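Side-chain contacts in histidinol-phosphatase (Listeria monocytogenes serotype 4b str. H7858, PDB 6NLR), which probably hydrolyses histidinol phosphate to histidinol and phosphate in histidine biosynthesis, using a trinuclear metal centre, as a member of the PHP family: residues A41-S45 with E46-N50; M75-I78 with K79-A83; E139-E143 with G144-F148; G151-Q154 with A155-Y159. One frame throughout, in Å; residues are numbered along the deposited sequence.

Contact 1. Residues A41-S45 with E46-N50; sequences APLSS and EFMKN
Ser44 meets Phe47 as the N-cap of the short helix 45-48, which follows strand 34-40 of the PHP domain. Glu46 opens residues 46-50 with its CB 3.5 Å from Ser44 OG. At Phe47 comes the capping bond itself: its backbone N donates to Ser44 OG over 2.8 Å, and the N-H points almost straight at the oxygen (169°). The Phe47 ring, with CG anti to its backbone N (chi1 174°), leaves the cap for an aromatic cluster, meeting Phe124 edge-to-face and Phe131 at an oblique tilt. Met48, a selenomethionine, gives its backbone N to Ser44 O at 3.1 Å, so both oxygens of the capping serine accept from the first turn. Its side chain runs back over the loop and crosses that of Leu43 at about a right angle, CG lying 3.9 Å from Leu43 CB; Leu43 itself is buried against Ala61 and Asp95, its side chain about 10 Å from a bound manganese ion. Lys49 N reaches Ser45 O only weakly, while its extended chain carries NZ to a salt bridge with Glu46 OE2 (2.8 Å), on the syn side of the carboxylate but tilted out of its plane. Lys49 N also donates to Glu46 O, and Asn50 ends the turn by adding its ND2 to that oxygen at 2.9 Å, the two donors arriving from opposite faces of the carbonyl plane.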
loop_
_atom_site.group_PDB
_atom_site.type_symbol
_atom_site.label_atom_id
_atom_site.label_comp_id
_atom_site.label_asym_id
_atom_site.label_seq_id
_atom_site.Cartn_x
_atom_site.Cartn_y
_atom_site.Cartn_z
ATOM N N ALA A 41 6.021 -1.446 -8.022
ATOM C CA ALA A 41 6.879 -2.385 -8.781
ATOM C C ALA A 41 6.130 -2.807 -10.037
ATOM O O ALA A 41 4.920 -2.983 -9.978
ATOM C CB ALA A 41 7.236 -3.589 -7.952
ATOM N N PRO A 42 6.814 -3.001 -11.182
ATOM C CA PRO A 42 6.188 -3.571 -12.375
ATOM C C PRO A 42 5.430 -4.888 -12.112
ATOM O O PRO A 42 5.923 -5.715 -11.351
ATOM C CB PRO A 42 7.383 -3.835 -13.308
ATOM C CG PRO A 42 8.413 -2.802 -12.891
ATOM C CD PRO A 42 8.234 -2.677 -11.385
ATOM N N LEU A 43 4.247 -5.052 -12.716
ATOM C CA LEU A 43 3.441 -6.300 -12.555
ATOM C C LEU A 43 4.038 -7.414 -13.406
ATOM O O LEU A 43 4.662 -7.111 -14.403
ATOM C CB LEU A 43 1.992 -6.064 -12.959
ATOM C CG LEU A 43 1.251 -4.996 -12.163
ATOM C CD1 LEU A 43 -0.162 -4.845 -12.699
ATOM C CD2 LEU A 43 1.222 -5.356 -10.696
ATOM N N SER A 44 3.877 -8.666 -12.986
ATOM C CA SER A 44 4.145 -9.869 -13.812
ATOM C C SER A 44 3.350 -9.747 -15.122
ATOM O O SER A 44 2.130 -9.481 -15.045
ATOM C CB SER A 44 3.789 -11.128 -13.054
ATOM O OG SER A 44 3.338 -12.131 -13.944
ATOM N N SER A 45 3.999 -9.938 -16.277
ATOM C CA SER A 45 3.313 -9.992 -17.592
ATOM C C SER A 45 2.351 -11.193 -17.628
ATOM O O SER A 45 1.299 -11.062 -18.281
ATOM C CB SER A 45 4.297 -10.010 -18.741
ATOM O OG SER A 45 5.159 -11.133 -18.635
ATOM N N GLU A 46 2.674 -12.307 -16.959
ATOM C CA GLU A 46 1.777 -13.489 -16.844
ATOM C C GLU A 46 0.519 -13.095 -16.059
ATOM O O GLU A 46 -0.578 -13.471 -16.461
ATOM C CB GLU A 46 2.442 -14.675 -16.136
ATOM C CG GLU A 46 3.457 -15.402 -16.980
ATOM C CD GLU A 46 2.871 -15.933 -18.278
ATOM O OE1 GLU A 46 1.943 -16.802 -18.230
ATOM O OE2 GLU A 46 3.306 -15.447 -19.328
ATOM N N PHE A 47 0.682 -12.411 -14.937
ATOM C CA PHE A 47 -0.446 -11.941 -14.097
ATOM C C PHE A 47 -1.388 -11.066 -14.939
ATOM O O PHE A 47 -2.605 -11.192 -14.882
ATOM C CB PHE A 47 0.100 -11.186 -12.881
ATOM C CG PHE A 47 -0.990 -10.557 -12.068
ATOM C CD1 PHE A 47 -1.673 -11.296 -11.117
ATOM C CD2 PHE A 47 -1.379 -9.250 -12.308
ATOM C CE1 PHE A 47 -2.721 -10.729 -10.403
ATOM C CE2 PHE A 47 -2.417 -8.686 -11.583
ATOM C CZ PHE A 47 -3.088 -9.429 -10.648
HETATM N N MSE A 48 -0.811 -10.197 -15.756
HETATM C CA MSE A 48 -1.566 -9.229 -16.535
HETATM C C MSE A 48 -2.365 -9.892 -17.666
HETATM O O MSE A 48 -3.289 -9.285 -18.191
HETATM C CB MSE A 48 -0.605 -8.172 -17.091
HETATM C CG MSE A 48 -0.075 -7.223 -16.024
HETATM SE SE MSE A 48 1.174 -5.902 -16.807
HETATM C CE MSE A 48 0.235 -4.196 -16.757
ATOM N N LYS A 49 -2.041 -11.136 -18.044
ATOM C CA LYS A 49 -2.880 -11.875 -18.979
ATOM C C LYS A 49 -4.135 -12.422 -18.291
ATOM O O LYS A 49 -5.009 -12.923 -19.013
ATOM C CB LYS A 49 -2.156 -13.093 -19.565
ATOM C CG LYS A 49 -0.898 -12.767 -20.343
ATOM C CD LYS A 49 -0.075 -13.995 -20.659
ATOM C CE LYS A 49 1.310 -13.647 -21.166
ATOM N NZ LYS A 49 1.965 -14.849 -21.713
ATOM N N ASN A 50 -4.195 -12.409 -16.955
ATOM C CA ASN A 50 -5.195 -13.201 -16.194
ATOM C C ASN A 50 -6.119 -12.265 -15.423
ATOM O O ASN A 50 -6.663 -12.702 -14.402
ATOM C CB ASN A 50 -4.513 -14.251 -15.313
ATOM C CG ASN A 50 -3.972 -15.396 -16.150
ATOM O OD1 ASN A 50 -4.745 -16.176 -16.698
ATOM N ND2 ASN A 50 -2.664 -15.465 -16.309
#

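Contact 2. Residues M75-I78 with K79-A83; sequences MNHI and KKKYA
With CG2 of Ile78 anti to the backbone N and Tyr82 CG turned beside its own N (chi1 -69°), the two side chains lie next to each other and point the same way. Ile78 CG2 comes to 4.1 Å from Tyr82 CD2, a loose apolar contact, and the ring presents its edge to the Ile78 carbonyl, CD2 standing 3.5 Å from Ile78 O. On one face of the phenol rests CG of Lys81, 3.7 Å above the plane and offset toward the rim. The Ile78-Tyr82 pairing is an i to i+4 contact at the end of helix 68-81, where Tyr82 is the first residue to leave helical backbone angles; its N still donates to Ile78 O (3.2 Å). One residue earlier, the i to i+4 pair His77 and Lys81 is joined through water. The water lies in the plane of the imidazole, 2.8 Å from His77 NE2, and accepts from Lys81 NZ at 3.0 Å; the extended lysine chain spans the turn to put its ammonium there. NZ also forms a salt bridge with Glu21 of helix 20-29, whose OE2 is bonded by Tyr82 OH too, so one carboxylate collects both polar ends. Ile78 packs inward on Ile88 of strand 87-95, and the Tyr82 ring reaches Leu25 and Ile28. Lys79 N closes the preceding turn on Met75 O at 2.9 Å.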
loop_
_atom_site.group_PDB
_atom_site.type_symbol
_atom_site.label_atom_id
_atom_site.label_comp_id
_atom_site.label_asym_id
_atom_site.label_seq_id
_atom_site.Cartn_x
_atom_site.Cartn_y
_atom_site.Cartn_z
HETATM N N MSE A 75 15.835 8.681 -8.588
HETATM C CA MSE A 75 15.632 8.718 -7.145
HETATM C C MSE A 75 16.970 8.836 -6.404
HETATM O O MSE A 75 17.028 9.482 -5.368
HETATM C CB MSE A 75 14.861 7.489 -6.648
HETATM C CG MSE A 75 13.439 7.348 -7.182
HETATM SE SE MSE A 75 12.527 9.076 -7.481
HETATM C CE MSE A 75 11.720 8.933 -9.270
ATOM N N ASN A 76 18.015 8.159 -6.890
ATOM C CA ASN A 76 19.336 8.237 -6.291
ATOM C C ASN A 76 19.853 9.672 -6.410
ATOM O O ASN A 76 20.484 10.167 -5.466
ATOM C CB ASN A 76 20.328 7.225 -6.899
ATOM C CG ASN A 76 20.200 5.858 -6.232
ATOM O OD1 ASN A 76 19.767 4.867 -6.840
ATOM N ND2 ASN A 76 20.495 5.809 -4.948
ATOM N N HIS A 77 19.575 10.347 -7.517
ATOM C CA HIS A 77 19.962 11.775 -7.701
ATOM C C HIS A 77 19.275 12.632 -6.614
ATOM O O HIS A 77 19.935 13.472 -5.978
ATOM C CB HIS A 77 19.607 12.221 -9.124
ATOM C CG HIS A 77 19.611 13.698 -9.319
ATOM N ND1 HIS A 77 20.766 14.415 -9.302
ATOM C CD2 HIS A 77 18.608 14.583 -9.547
ATOM C CE1 HIS A 77 20.489 15.693 -9.465
ATOM N NE2 HIS A 77 19.168 15.828 -9.628
ATOM N N ILE A 78 17.973 12.428 -6.412
ATOM C CA ILE A 78 17.165 13.249 -5.458
ATOM C C ILE A 78 17.628 12.957 -4.027
ATOM O O ILE A 78 17.770 13.886 -3.253
ATOM C CB ILE A 78 15.666 12.976 -5.665
ATOM C CG1 ILE A 78 15.210 13.460 -7.038
ATOM C CG2 ILE A 78 14.853 13.597 -4.551
ATOM C CD1 ILE A 78 15.444 14.922 -7.269
ATOM N N LYS A 79 17.919 11.699 -3.727
ATOM C CA LYS A 79 18.389 11.264 -2.387
ATOM C C LYS A 79 19.674 12.017 -2.024
ATOM O O LYS A 79 19.751 12.556 -0.898
ATOM C CB LYS A 79 18.626 9.755 -2.373
ATOM C CG LYS A 79 19.385 9.275 -1.139
ATOM C CD LYS A 79 19.510 7.795 -1.015
ATOM C CE LYS A 79 20.083 7.447 0.337
ATOM N NZ LYS A 79 20.036 5.992 0.551
ATOM N N LYS A 80 20.643 12.063 -2.940
ATOM C CA LYS A 80 21.931 12.754 -2.685
ATOM C C LYS A 80 21.706 14.265 -2.651
ATOM O O LYS A 80 22.322 14.938 -1.810
ATOM C CB LYS A 80 22.959 12.393 -3.761
ATOM C CG LYS A 80 23.405 10.939 -3.720
ATOM C CD LYS A 80 24.689 10.686 -4.449
ATOM C CE LYS A 80 25.039 9.217 -4.447
ATOM N NZ LYS A 80 24.488 8.556 -5.652
ATOM N N LYS A 81 20.862 14.788 -3.548
ATOM C CA LYS A 81 20.706 16.256 -3.684
ATOM C C LYS A 81 20.209 16.828 -2.357
ATOM O O LYS A 81 20.655 17.909 -2.015
ATOM C CB LYS A 81 19.751 16.625 -4.824
ATOM C CG LYS A 81 19.561 18.116 -5.027
ATOM C CD LYS A 81 18.821 18.431 -6.290
ATOM C CE LYS A 81 18.830 19.912 -6.615
ATOM N NZ LYS A 81 18.143 20.158 -7.911
ATOM N N TYR A 82 19.321 16.127 -1.656
ATOM C CA TYR A 82 18.618 16.666 -0.457
ATOM C C TYR A 82 19.072 15.965 0.826
ATOM O O TYR A 82 18.434 16.172 1.840
ATOM C CB TYR A 82 17.107 16.564 -0.663
ATOM C CG TYR A 82 16.645 17.521 -1.721
ATOM C CD1 TYR A 82 16.567 18.877 -1.464
ATOM C CD2 TYR A 82 16.368 17.072 -2.998
ATOM C CE1 TYR A 82 16.188 19.771 -2.449
ATOM C CE2 TYR A 82 15.977 17.950 -3.992
ATOM C CZ TYR A 82 15.893 19.302 -3.715
ATOM O OH TYR A 82 15.533 20.148 -4.707
ATOM N N ALA A 83 20.173 15.217 0.787
ATOM C CA ALA A 83 20.685 14.446 1.948
ATOM C C ALA A 83 20.890 15.371 3.160
ATOM O O ALA A 83 20.608 14.931 4.273
ATOM C CB ALA A 83 21.942 13.699 1.585
HETATM O O HOH W 1 17.681 18.134 -10.013
#

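Contact 3. Residues E139-E143 with G144-F148; sequences EDYNE and GIVQF
Tyr141 is held between Ile145 and Val146, whose CG2 methyls approach the CE1 and CE2 sides of the ring obliquely. Its side chain crosses Val146 at about a right angle, CE2 touching Val146 CG2 at 3.5 Å, and also meets Ile145, with CE1 likewise 3.5 Å from Ile145 CG2. The phenol stands there because CG is anti to the backbone N (chi1 -173°). That two successive side chains flank one ring is consistent with the wider pi-type turn at residues 144-146 of helix 138-149. Tyr141 O is the pivot: it accepts from Ile145 N in the i+4 manner, with the donor well above the carbonyl plane, and from Val146 N in the i+5 manner at 3.0 Å, in the plane and nearly straight (168°). Gln147 N continues the wide register by bonding Asn142 O at 2.9 Å. The amides of Asn142 and Gln147 are turned 60° against each other, with Asn142 ND2 3.7 Å from Gln147 OE1, too long for a bond. Gln147 NE2 instead donates to a water (2.7 Å) that in turn donates a hydrogen bond to Glu143 O. Asp140 OD1 forms a salt bridge with Arg132 of strand 130-133. Tyr141 and Ile145 bury themselves against Ala155 of helix 152-168, and Ile145 also packs on Leu125 of strand 117-127.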
loop_
_atom_site.group_PDB
_atom_site.type_symbol
_atom_site.label_atom_id
_atom_site.label_comp_id
_atom_site.label_asym_id
_atom_site.label_seq_id
_atom_site.Cartn_x
_atom_site.Cartn_y
_atom_site.Cartn_z
ATOM N N GLU A 139 -17.636 0.959 -8.464
ATOM C CA GLU A 139 -18.456 0.144 -9.401
ATOM C C GLU A 139 -17.635 -1.091 -9.816
ATOM O O GLU A 139 -18.195 -2.211 -9.862
ATOM C CB GLU A 139 -18.898 0.974 -10.606
ATOM C CG GLU A 139 -19.849 2.102 -10.235
ATOM C CD GLU A 139 -19.238 3.433 -9.780
ATOM O OE1 GLU A 139 -17.973 3.575 -9.688
ATOM O OE2 GLU A 139 -20.035 4.362 -9.541
ATOM N N ASP A 140 -16.347 -0.904 -10.074
ATOM C CA ASP A 140 -15.475 -2.013 -10.508
ATOM C C ASP A 140 -15.296 -2.977 -9.335
ATOM O O ASP A 140 -15.316 -4.213 -9.567
ATOM C CB ASP A 140 -14.157 -1.480 -11.056
ATOM C CG ASP A 140 -13.254 -2.587 -11.533
ATOM O OD1 ASP A 140 -13.532 -3.131 -12.647
ATOM O OD2 ASP A 140 -12.311 -2.911 -10.789
ATOM N N TYR A 141 -15.188 -2.448 -8.110
ATOM C CA TYR A 141 -15.042 -3.271 -6.878
ATOM C C TYR A 141 -16.330 -4.061 -6.633
ATOM O O TYR A 141 -16.250 -5.251 -6.267
ATOM C CB TYR A 141 -14.711 -2.417 -5.649
ATOM C CG TYR A 141 -14.390 -3.187 -4.393
ATOM C CD1 TYR A 141 -13.324 -4.064 -4.347
ATOM C CD2 TYR A 141 -15.137 -3.035 -3.238
ATOM C CE1 TYR A 141 -13.005 -4.765 -3.190
ATOM C CE2 TYR A 141 -14.835 -3.717 -2.065
ATOM C CZ TYR A 141 -13.764 -4.590 -2.045
ATOM O OH TYR A 141 -13.467 -5.299 -0.920
ATOM N N ASN A 142 -17.478 -3.408 -6.809
ATOM C CA ASN A 142 -18.811 -4.048 -6.695
ATOM C C ASN A 142 -18.880 -5.237 -7.663
ATOM O O ASN A 142 -19.199 -6.349 -7.218
ATOM C CB ASN A 142 -19.950 -3.070 -6.995
ATOM C CG ASN A 142 -21.294 -3.696 -6.697
ATOM O OD1 ASN A 142 -21.418 -4.494 -5.775
ATOM N ND2 ASN A 142 -22.292 -3.344 -7.462
ATOM N N GLU A 143 -18.623 -4.987 -8.953
ATOM C CA GLU A 143 -18.873 -5.978 -10.031
ATOM C C GLU A 143 -17.819 -7.082 -9.960
ATOM O O GLU A 143 -18.174 -8.221 -10.187
ATOM C CB GLU A 143 -18.894 -5.294 -11.395
ATOM C CG GLU A 143 -20.186 -4.537 -11.604
ATOM C CD GLU A 143 -20.157 -3.463 -12.678
ATOM O OE1 GLU A 143 -19.285 -3.547 -13.580
ATOM O OE2 GLU A 143 -21.033 -2.567 -12.625
ATOM N N GLY A 144 -16.582 -6.740 -9.637
ATOM C CA GLY A 144 -15.461 -7.681 -9.712
ATOM C C GLY A 144 -15.332 -8.543 -8.473
ATOM O O GLY A 144 -14.953 -9.720 -8.610
ATOM N N ILE A 145 -15.546 -7.954 -7.299
ATOM C CA ILE A 145 -15.140 -8.579 -6.002
ATOM C C ILE A 145 -16.352 -8.743 -5.082
ATOM O O ILE A 145 -16.615 -9.889 -4.664
ATOM C CB ILE A 145 -13.978 -7.815 -5.375
ATOM C CG1 ILE A 145 -12.705 -8.094 -6.165
ATOM C CG2 ILE A 145 -13.820 -8.148 -3.884
ATOM C CD1 ILE A 145 -11.529 -7.176 -5.853
ATOM N N VAL A 146 -17.108 -7.686 -4.804
ATOM C CA VAL A 146 -18.201 -7.792 -3.790
ATOM C C VAL A 146 -19.233 -8.825 -4.268
ATOM O O VAL A 146 -19.575 -9.757 -3.486
ATOM C CB VAL A 146 -18.820 -6.423 -3.479
ATOM C CG1 VAL A 146 -20.003 -6.582 -2.532
ATOM C CG2 VAL A 146 -17.759 -5.482 -2.884
ATOM N N GLN A 147 -19.729 -8.676 -5.488
ATOM C CA GLN A 147 -20.728 -9.598 -6.064
ATOM C C GLN A 147 -20.122 -11.006 -6.184
ATOM O O GLN A 147 -20.857 -11.973 -5.975
ATOM C CB GLN A 147 -21.240 -9.042 -7.389
ATOM C CG GLN A 147 -22.244 -7.914 -7.190
ATOM C CD GLN A 147 -22.753 -7.356 -8.497
ATOM O OE1 GLN A 147 -23.720 -6.603 -8.537
ATOM N NE2 GLN A 147 -22.148 -7.779 -9.590
ATOM N N PHE A 148 -18.835 -11.119 -6.503
ATOM C CA PHE A 148 -18.156 -12.426 -6.667
ATOM C C PHE A 148 -18.155 -13.177 -5.330
ATOM O O PHE A 148 -18.483 -14.398 -5.351
ATOM C CB PHE A 148 -16.732 -12.250 -7.199
ATOM C CG PHE A 148 -15.995 -13.533 -7.483
ATOM C CD1 PHE A 148 -16.211 -14.227 -8.660
ATOM C CD2 PHE A 148 -15.040 -14.009 -6.597
ATOM C CE1 PHE A 148 -15.501 -15.389 -8.929
ATOM C CE2 PHE A 148 -14.332 -15.175 -6.861
ATOM C CZ PHE A 148 -14.562 -15.863 -8.028
HETATM O O HOH W 2 -20.331 -9.459 -10.762
#

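Contact 4. Residues G151-Q154 with A155-Y159; sequences GFEQ and AQLAY
The Phe152 ring offers its edge to the Gln156 amide, NE2 lying near the ring plane 3.6 Å from CE2, with the two planes 53° apart. The aromatic ring also meets that of Phe192. The Gln156 amide is held on its nitrogen side by a hydrogen bond from NE2 to Gln186 OE1, while its OE1 sits 3.3 Å from Glu153 CA. Amide and Glu153 carboxylate stand almost perpendicular, at 87°. With CG anti to the backbone N (chi1 178°) and the chain extended, Glu153 lies alongside Leu157, pointing the same way, and OE2 comes 4.0 Å from Leu157 CD1; that oxygen is hydrogen-bonded to Ser200 OG. All this decorates the first turns of helix 152-168, with Gly151 at the N-cap position. The regular i to i+4 ladder starts at Ala155 N, 3.0 Å from Gly151 O, and passes to Gln156 N on Phe152 O at 2.9 Å. Glycine suits position 151, since its backbone angles would jam a side chain against the preceding carbonyl. Gln154 and Ala158 touch Tyr149 of helix 138-149, whereas Gln156 and Leu157 pack against Val203 of helix 201-217.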
loop_
_atom_site.group_PDB
_atom_site.type_symbol
_atom_site.label_atom_id
_atom_site.label_comp_id
_atom_site.label_asym_id
_atom_site.label_seq_id
_atom_site.Cartn_x
_atom_site.Cartn_y
_atom_site.Cartn_z
ATOM N N GLY A 151 -20.969 -10.375 -1.050
ATOM C CA GLY A 151 -21.334 -9.199 -0.241
ATOM C C GLY A 151 -20.117 -8.529 0.357
ATOM O O GLY A 151 -19.000 -9.056 0.234
ATOM N N PHE A 152 -20.338 -7.386 0.986
ATOM C CA PHE A 152 -19.241 -6.511 1.455
ATOM C C PHE A 152 -18.407 -7.260 2.489
ATOM O O PHE A 152 -17.163 -7.221 2.396
ATOM C CB PHE A 152 -19.765 -5.181 1.989
ATOM C CG PHE A 152 -18.657 -4.193 2.236
ATOM C CD1 PHE A 152 -18.190 -3.394 1.203
ATOM C CD2 PHE A 152 -18.050 -4.102 3.485
ATOM C CE1 PHE A 152 -17.161 -2.490 1.435
ATOM C CE2 PHE A 152 -17.034 -3.197 3.716
ATOM C CZ PHE A 152 -16.571 -2.409 2.689
ATOM N N GLU A 153 -19.059 -7.953 3.420
ATOM C CA GLU A 153 -18.351 -8.681 4.506
ATOM C C GLU A 153 -17.544 -9.846 3.904
ATOM O O GLU A 153 -16.379 -10.079 4.325
ATOM C CB GLU A 153 -19.324 -9.167 5.586
ATOM C CG GLU A 153 -18.592 -9.936 6.661
ATOM C CD GLU A 153 -19.410 -10.556 7.770
ATOM O OE1 GLU A 153 -20.636 -10.345 7.779
ATOM O OE2 GLU A 153 -18.791 -11.221 8.648
ATOM N N GLN A 154 -18.154 -10.599 2.992
ATOM C CA GLN A 154 -17.457 -11.731 2.325
ATOM C C GLN A 154 -16.211 -11.191 1.592
ATOM O O GLN A 154 -15.170 -11.856 1.621
ATOM C CB GLN A 154 -18.408 -12.474 1.397
ATOM C CG GLN A 154 -19.510 -13.235 2.130
ATOM C CD GLN A 154 -20.802 -12.452 2.204
ATOM O OE1 GLN A 154 -20.816 -11.237 2.322
ATOM N NE2 GLN A 154 -21.925 -13.138 2.094
ATOM N N ALA A 155 -16.308 -10.008 0.978
ATOM C CA ALA A 155 -15.176 -9.322 0.316
ATOM C C ALA A 155 -14.107 -8.957 1.347
ATOM O O ALA A 155 -12.905 -9.173 1.030
ATOM C CB ALA A 155 -15.643 -8.108 -0.445
ATOM N N GLN A 156 -14.516 -8.456 2.527
ATOM C CA GLN A 156 -13.577 -8.110 3.626
ATOM C C GLN A 156 -12.780 -9.373 3.982
ATOM O O GLN A 156 -11.538 -9.306 4.128
ATOM C CB GLN A 156 -14.289 -7.628 4.895
ATOM C CG GLN A 156 -14.869 -6.236 4.813
ATOM C CD GLN A 156 -15.711 -5.896 6.020
ATOM O OE1 GLN A 156 -16.580 -6.661 6.431
ATOM N NE2 GLN A 156 -15.470 -4.731 6.595
ATOM N N LEU A 157 -13.482 -10.490 4.147
ATOM C CA LEU A 157 -12.835 -11.725 4.649
ATOM C C LEU A 157 -11.908 -12.294 3.562
ATOM O O LEU A 157 -10.812 -12.778 3.918
ATOM C CB LEU A 157 -13.914 -12.717 5.088
ATOM C CG LEU A 157 -14.664 -12.291 6.344
ATOM C CD1 LEU A 157 -15.924 -13.097 6.551
ATOM C CD2 LEU A 157 -13.747 -12.410 7.530
ATOM N N ALA A 158 -12.295 -12.213 2.283
ATOM C CA ALA A 158 -11.409 -12.668 1.182
ATOM C C ALA A 158 -10.155 -11.773 1.126
ATOM O O ALA A 158 -9.030 -12.276 0.958
ATOM C CB ALA A 158 -12.153 -12.650 -0.104
ATOM N N TYR A 159 -10.345 -10.474 1.298
ATOM C CA TYR A 159 -9.241 -9.477 1.321
ATOM C C TYR A 159 -8.272 -9.810 2.461
ATOM O O TYR A 159 -7.027 -9.899 2.219
ATOM C CB TYR A 159 -9.816 -8.066 1.438
ATOM C CG TYR A 159 -8.777 -7.041 1.789
ATOM C CD1 TYR A 159 -7.914 -6.537 0.812
ATOM C CD2 TYR A 159 -8.618 -6.616 3.101
ATOM C CE1 TYR A 159 -6.928 -5.623 1.140
ATOM C CE2 TYR A 159 -7.662 -5.676 3.430
ATOM C CZ TYR A 159 -6.800 -5.193 2.459
ATOM O OH TYR A 159 -5.840 -4.277 2.814
#

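Overall arrangement
All four contacts are local and follow one another along the chain without nesting or crossing. Contact 1 caps the short helix after strand 34-40 and leads the chain from the sheet to the aromatic residues of strands 117-127 and 130-133. Contact 2 ends helix 68-81 and binds it to helix 20-29 and strand 87-95 on the opposite side of the chain's centre from contacts 3 and 4, its centre about 41 Å from that of contact 3. Contacts 3 and 4 lie on successive helices, centres about 11 Å apart, and touch directly: Val146 CG1 lies 3.5 Å from Gly151 C. Through them the end of the mixed sheet is linked to helix 201-217.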